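Local coordinates for Lin2634 protein (Listeria innocua, PDB 3MZO) that probably acts as an HD-domain phosphohydrolase, related to YfbR-type 5'-deoxynucleotidases, and binds calcium ions at its metal site, at residues K132-I136 with Y173-V179; L167-Y171 with Y181-E185. All coordinates share one frame; numbering follows the deposited sequence. Where two conformers were deposited one is given.

Overall arrangement
Four segments alternate along the chain: 132-136, 167-171, 173-179 and 181-185, so the two contacts interleave in sequence. Their centres lie about 8 Å apart, on the same side of the chain's centre, within the all-helical HD-domain fold. Helix 177-191 is common to both. In contact 1 its start and the turn before it meet helix 129-151; in contact 2 its next turn meets helix 158-172. The contacts also touch directly, with Val179 CG1 packed 3.4 Å from Ile170 O. Three successive helices are thereby packed together, and the first of them carries Asp138, a calcium ligand, one helical turn beyond Ala135.

Contact 1 of 2, residues K132-I136 with Y173-V179; sequences KILAI and YREMASV
Ile136 meets the segment 173-179 with both of its branches, each in a different place. Its CG1 lies between the backbone N and the carbonyl carbon (chi1 62°), which leaves CG2 anti to the carbonyl carbon and available to the ring of Tyr173. CG2 sits over one ring face, 4.0 Å from the Tyr173 centroid and 29° off the normal, the geometry of a CH-pi contact. It is displaced toward the root of the ring, since its nearest ring atom is Tyr173 CG. The other branch, extended beyond CG1, brings CD1 to the start of helix 177-191. There Ile136 CD1 presses against Ser178 CB at 3.5 Å, tighter than usual for two carbons, and also touches Val179 CG2 at 3.7 Å.

The rest of the tyrosine reaches across helix 129-151. Lys132 CG comes to the ring edge, near its plane, 4.0 Å from Tyr173 CE2. Ala135 CB approaches obliquely at the phenol end, 3.4 Å from Tyr173 OH. Selenomethionine Met176, at the N-cap position, closes the type I turn begun at Tyr173. Its SE packs on Lys132 CB, and a bend about the CG-SE bond (chi3 77°) turns CE toward Ile133 CG1, 3.8 Å away.

Two of the polar ends have partners elsewhere: Ser178 OG is hydrogen-bonded to Glu49 of helix 31-51, whose Phe45 also packs on Ile136, and Lys132 NZ to a di(hydroxyethyl)ether molecule probably from the crystallisation liquor. No hydrogen bond crosses between the segments. Near the calcium ligand Asp138 on the same helix, the turn and helix start are therefore probably held against helix 129-151 mainly by apolar packing, to which the CH-pi contact adds a modest orientation-dependent part.

Contact 2 of 2, residues L167-Y171 with Y181-E185; sequences LATIY and YFLKE
Leu183 covers one face of the Tyr171 ring, and Phe182 beside it meets Leu167 and Ile170, where helices 158-172 and 177-191, consecutive in the chain and joined by a short turn, pack against each other in the all-helical HD-domain fold. The local axes of 167-171 and 181-185 run at 121° and approach to 11.7 Å, a spacing wide enough for large side chains to fill.

The side chain of Leu183 can be followed outward. Its CB points toward helix 158-172, and CG, placed anti to the carbonyl carbon (chi1 -63°), carries the fork to the tyrosine. From there CD1 meets the ring at Tyr171 CE1, 3.8 Å away. CD2 reaches farther along the ring, lying 4.0 Å from the Tyr171 centroid and 28° off the normal, a CH-pi contact over the face but displaced toward the hydroxyl end. The same methyl just touches Leu167 CD1 at 4.5 Å.

Phe182 takes the neighbouring place. Leu167 CD1 comes to its ring edge, near the plane, 4.1 Å from Phe182 CE2, whereas Ile170 CG2 approaches Phe182 CD2 obliquely at 4.0 Å. Leu143 of helix 129-151 packs on both Leu167 and Phe182, joining a third helix to the layer. Beyond the pair, Tyr171 OH is hydrogen-bonded to Thr209 OG1 of helix 201-211, holding the phenol end while Leu183 CD2 rests 3.5 Å from Tyr171 CZ.

Contact 1 of 2, residues K132-I136 with Y173-V179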
loop_
_atom_site.group_PDB
_atom_site.type_symbol
_atom_site.label_atom_id
_atom_site.label_comp_id
_atom_site.label_asym_id
_atom_site.label_seq_id
_atom_site.Cartn_x
_atom_site.Cartn_y
_atom_site.Cartn_z
ATOM N N LYS B 132 -31.844 -13.963 12.425
ATOM C CA LYS B 132 -32.373 -13.123 11.365
ATOM C C LYS B 132 -31.769 -11.723 11.443
ATOM O O LYS B 132 -31.520 -11.093 10.399
ATOM C CB LYS B 132 -33.884 -13.061 11.411
ATOM C CG LYS B 132 -34.538 -14.389 11.177
ATOM C CD LYS B 132 -36.060 -14.271 11.326
ATOM C CE LYS B 132 -36.698 -15.556 10.937
ATOM N NZ LYS B 132 -38.194 -15.532 11.041
ATOM N N ILE B 133 -31.512 -11.238 12.656
ATOM C CA ILE B 133 -30.841 -9.950 12.788
ATOM C C ILE B 133 -29.471 -10.039 12.145
ATOM O O ILE B 133 -29.033 -9.085 11.495
ATOM C CB ILE B 133 -30.772 -9.454 14.249
ATOM C CG1 ILE B 133 -32.157 -8.960 14.699
ATOM C CG2 ILE B 133 -29.736 -8.331 14.445
ATOM C CD1 ILE B 133 -32.246 -8.713 16.170
ATOM N N LEU B 134 -28.785 -11.163 12.313
ATOM C CA LEU B 134 -27.475 -11.340 11.655
ATOM C C LEU B 134 -27.640 -11.345 10.145
ATOM O O LEU B 134 -26.843 -10.722 9.441
ATOM C CB LEU B 134 -26.782 -12.633 12.092
ATOM C CG LEU B 134 -25.473 -12.991 11.349
ATOM C CD1 LEU B 134 -24.410 -11.888 11.354
ATOM C CD2 LEU B 134 -24.898 -14.311 11.887
ATOM N N ALA B 135 -28.667 -12.050 9.645
ATOM C CA ALA B 135 -28.895 -12.121 8.203
ATOM C C ALA B 135 -29.078 -10.722 7.612
ATOM O O ALA B 135 -28.433 -10.392 6.609
ATOM C CB ALA B 135 -30.116 -13.078 7.811
ATOM N N ILE B 136 -29.916 -9.894 8.223
ATOM C CA ILE B 136 -30.200 -8.606 7.622
ATOM C C ILE B 136 -29.019 -7.664 7.796
ATOM O O ILE B 136 -28.771 -6.835 6.916
ATOM C CB ILE B 136 -31.512 -7.954 8.096
ATOM C CG1 ILE B 136 -31.492 -7.652 9.596
ATOM C CG2 ILE B 136 -32.740 -8.852 7.749
ATOM C CD1 ILE B 136 -32.779 -6.945 10.107
ATOM N N TYR B 173 -37.304 -10.057 4.564
ATOM C CA TYR B 173 -37.449 -10.009 6.032
ATOM C C TYR B 173 -38.329 -8.824 6.500
ATOM O O TYR B 173 -38.277 -8.400 7.674
ATOM C CB TYR B 173 -36.054 -9.937 6.671
ATOM C CG TYR B 173 -35.169 -11.176 6.499
ATOM C CD1 TYR B 173 -34.368 -11.354 5.373
ATOM C CD2 TYR B 173 -35.076 -12.123 7.510
ATOM C CE1 TYR B 173 -33.539 -12.482 5.248
ATOM C CE2 TYR B 173 -34.243 -13.224 7.397
ATOM C CZ TYR B 173 -33.480 -13.400 6.265
ATOM O OH TYR B 173 -32.682 -14.527 6.196
ATOM N N ARG B 174 -39.171 -8.313 5.608
ATOM C CA ARG B 174 -39.970 -7.110 5.884
ATOM C C ARG B 174 -41.017 -7.266 6.994
ATOM O O ARG B 174 -41.591 -6.274 7.417
ATOM C CB ARG B 174 -40.645 -6.594 4.600
ATOM C CG ARG B 174 -41.692 -7.534 4.010
ATOM C CD ARG B 174 -42.398 -6.928 2.788
ATOM N NE ARG B 174 -41.653 -7.159 1.557
ATOM C CZ ARG B 174 -41.728 -8.284 0.858
ATOM N NH1 ARG B 174 -42.534 -9.263 1.259
ATOM N NH2 ARG B 174 -41.003 -8.419 -0.244
ATOM N N GLU B 175 -41.284 -8.500 7.448
ATOM C CA GLU B 175 -42.240 -8.704 8.565
ATOM C C GLU B 175 -41.596 -8.214 9.869
ATOM O O GLU B 175 -42.285 -7.864 10.818
ATOM C CB GLU B 175 -42.686 -10.168 8.701
HETATM N N MSE B 176 -40.270 -8.153 9.895
HETATM C CA MSE B 176 -39.540 -7.713 11.081
HETATM C C MSE B 176 -39.628 -6.199 11.296
HETATM O O MSE B 176 -39.504 -5.412 10.357
HETATM C CB MSE B 176 -38.057 -8.093 10.966
HETATM C CG MSE B 176 -37.710 -9.579 10.971
HETATM SE SE MSE B 176 -35.805 -9.786 10.644
HETATM C CE MSE B 176 -35.127 -9.311 12.421
ATOM N N ALA B 177 -39.778 -5.802 12.558
ATOM C CA ALA B 177 -39.728 -4.374 12.924
ATOM C C ALA B 177 -38.430 -3.716 12.425
ATOM O O ALA B 177 -38.460 -2.608 11.899
ATOM C CB ALA B 177 -39.876 -4.208 14.432
ATOM N N SER B 178 -37.310 -4.417 12.575
ATOM C CA SER B 178 -35.994 -3.976 12.032
ATOM C C SER B 178 -36.021 -3.519 10.578
ATOM O O SER B 178 -35.557 -2.415 10.250
ATOM C CB SER B 178 -34.974 -5.122 12.129
ATOM O OG SER B 178 -34.686 -5.417 13.472
ATOM N N VAL B 179 -36.536 -4.381 9.708
ATOM C CA VAL B 179 -36.575 -4.101 8.288
ATOM C C VAL B 179 -37.664 -3.084 7.977
ATOM O O VAL B 179 -37.484 -2.265 7.072
ATOM C CB VAL B 179 -36.742 -5.403 7.448
ATOM C CG1 VAL B 179 -36.905 -5.081 5.937
ATOM C CG2 VAL B 179 -35.574 -6.336 7.701
#

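Contact 2 of 2, residues L167-Y171 with Y181-E185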
loop_
_atom_site.group_PDB
_atom_site.type_symbol
_atom_site.label_atom_id
_atom_site.label_comp_id
_atom_site.label_asym_id
_atom_site.label_seq_id
_atom_site.Cartn_x
_atom_site.Cartn_y
_atom_site.Cartn_z
ATOM N N LEU B 167 -30.510 -5.741 -1.328
ATOM C CA LEU B 167 -31.824 -5.169 -1.065
ATOM C C LEU B 167 -32.971 -6.193 -1.235
ATOM O O LEU B 167 -33.844 -6.310 -0.369
ATOM C CB LEU B 167 -32.059 -3.923 -1.925
ATOM C CG LEU B 167 -33.260 -3.039 -1.535
ATOM C CD1 LEU B 167 -33.254 -2.558 -0.023
ATOM C CD2 LEU B 167 -33.304 -1.862 -2.489
ATOM N N ALA B 168 -32.940 -6.960 -2.317
ATOM C CA ALA B 168 -33.910 -8.037 -2.526
ATOM C C ALA B 168 -34.006 -8.918 -1.287
ATOM O O ALA B 168 -35.091 -9.166 -0.780
ATOM C CB ALA B 168 -33.519 -8.876 -3.744
ATOM N N THR B 169 -32.868 -9.374 -0.786
ATOM C CA THR B 169 -32.843 -10.212 0.410
ATOM C C THR B 169 -33.393 -9.495 1.656
ATOM O O THR B 169 -34.235 -10.046 2.357
ATOM C CB THR B 169 -31.429 -10.726 0.664
ATOM O OG1 THR B 169 -30.989 -11.376 -0.523
ATOM C CG2 THR B 169 -31.373 -11.722 1.808
ATOM N N ILE B 170 -32.959 -8.262 1.918
ATOM C CA ILE B 170 -33.519 -7.485 3.026
ATOM C C ILE B 170 -35.072 -7.456 2.957
ATOM O O ILE B 170 -35.759 -7.578 3.988
ATOM C CB ILE B 170 -32.915 -6.038 3.057
ATOM C CG1 ILE B 170 -31.442 -6.098 3.452
ATOM C CG2 ILE B 170 -33.658 -5.145 4.038
ATOM C CD1 ILE B 170 -30.675 -4.816 3.219
ATOM N N TYR B 171 -35.628 -7.314 1.754
ATOM C CA TYR B 171 -37.093 -7.295 1.586
ATOM C C TYR B 171 -37.784 -8.559 1.998
ATOM O O TYR B 171 -38.947 -8.503 2.363
ATOM C CB TYR B 171 -37.505 -7.032 0.147
ATOM C CG TYR B 171 -37.823 -5.610 -0.082
ATOM C CD1 TYR B 171 -39.024 -5.063 0.384
ATOM C CD2 TYR B 171 -36.921 -4.787 -0.744
ATOM C CE1 TYR B 171 -39.323 -3.728 0.186
ATOM C CE2 TYR B 171 -37.200 -3.453 -0.954
ATOM C CZ TYR B 171 -38.400 -2.923 -0.486
ATOM O OH TYR B 171 -38.656 -1.591 -0.719
ATOM N N TYR B 181 -38.352 -0.660 9.900
ATOM C CA TYR B 181 -37.639 0.574 10.205
ATOM C C TYR B 181 -36.657 0.940 9.107
ATOM O O TYR B 181 -36.631 2.079 8.658
ATOM C CB TYR B 181 -36.894 0.508 11.543
ATOM C CG TYR B 181 -36.343 1.860 11.879
ATOM C CD1 TYR B 181 -37.137 2.804 12.526
ATOM C CD2 TYR B 181 -35.062 2.236 11.476
ATOM C CE1 TYR B 181 -36.659 4.072 12.810
ATOM C CE2 TYR B 181 -34.566 3.508 11.762
ATOM C CZ TYR B 181 -35.381 4.415 12.436
ATOM O OH TYR B 181 -34.932 5.671 12.706
ATOM N N PHE B 182 -35.829 -0.005 8.694
ATOM C CA PHE B 182 -34.859 0.244 7.615
ATOM C C PHE B 182 -35.476 0.844 6.323
ATOM O O PHE B 182 -34.946 1.815 5.779
ATOM C CB PHE B 182 -34.062 -1.028 7.279
ATOM C CG PHE B 182 -33.146 -0.863 6.096
ATOM C CD1 PHE B 182 -31.858 -0.375 6.265
ATOM C CD2 PHE B 182 -33.589 -1.171 4.806
ATOM C CE1 PHE B 182 -31.020 -0.184 5.193
ATOM C CE2 PHE B 182 -32.749 -1.000 3.709
ATOM C CZ PHE B 182 -31.443 -0.488 3.922
ATOM N N LEU B 183 -36.585 0.275 5.852
ATOM C CA LEU B 183 -37.194 0.708 4.595
ATOM C C LEU B 183 -37.882 2.068 4.745
ATOM O O LEU B 183 -37.806 2.912 3.854
ATOM C CB LEU B 183 -38.221 -0.322 4.118
ATOM C CG LEU B 183 -37.656 -1.694 3.778
ATOM C CD1 LEU B 183 -38.795 -2.712 3.760
ATOM C CD2 LEU B 183 -36.892 -1.641 2.442
ATOM N N LYS B 184 -38.541 2.283 5.880
ATOM C CA LYS B 184 -39.223 3.544 6.117
ATOM C C LYS B 184 -38.253 4.736 6.287
ATOM O O LYS B 184 -38.458 5.813 5.717
ATOM C CB LYS B 184 -40.132 3.395 7.343
ATOM C CG LYS B 184 -41.073 4.567 7.613
ATOM C CD LYS B 184 -41.739 4.453 8.992
ATOM C CE LYS B 184 -42.591 5.683 9.300
ATOM N NZ LYS B 184 -43.417 5.464 10.502
ATOM N N GLU B 185 -37.190 4.543 7.056
ATOM C CA GLU B 185 -36.358 5.669 7.489
ATOM C C GLU B 185 -34.947 5.695 6.927
ATOM O O GLU B 185 -34.447 6.768 6.575
ATOM C CB GLU B 185 -36.284 5.694 9.015
ATOM C CG GLU B 185 -37.625 5.847 9.714
ATOM C CD GLU B 185 -38.286 7.203 9.474
ATOM O OE1 GLU B 185 -37.609 8.149 8.990
ATOM O OE2 GLU B 185 -39.490 7.315 9.785
#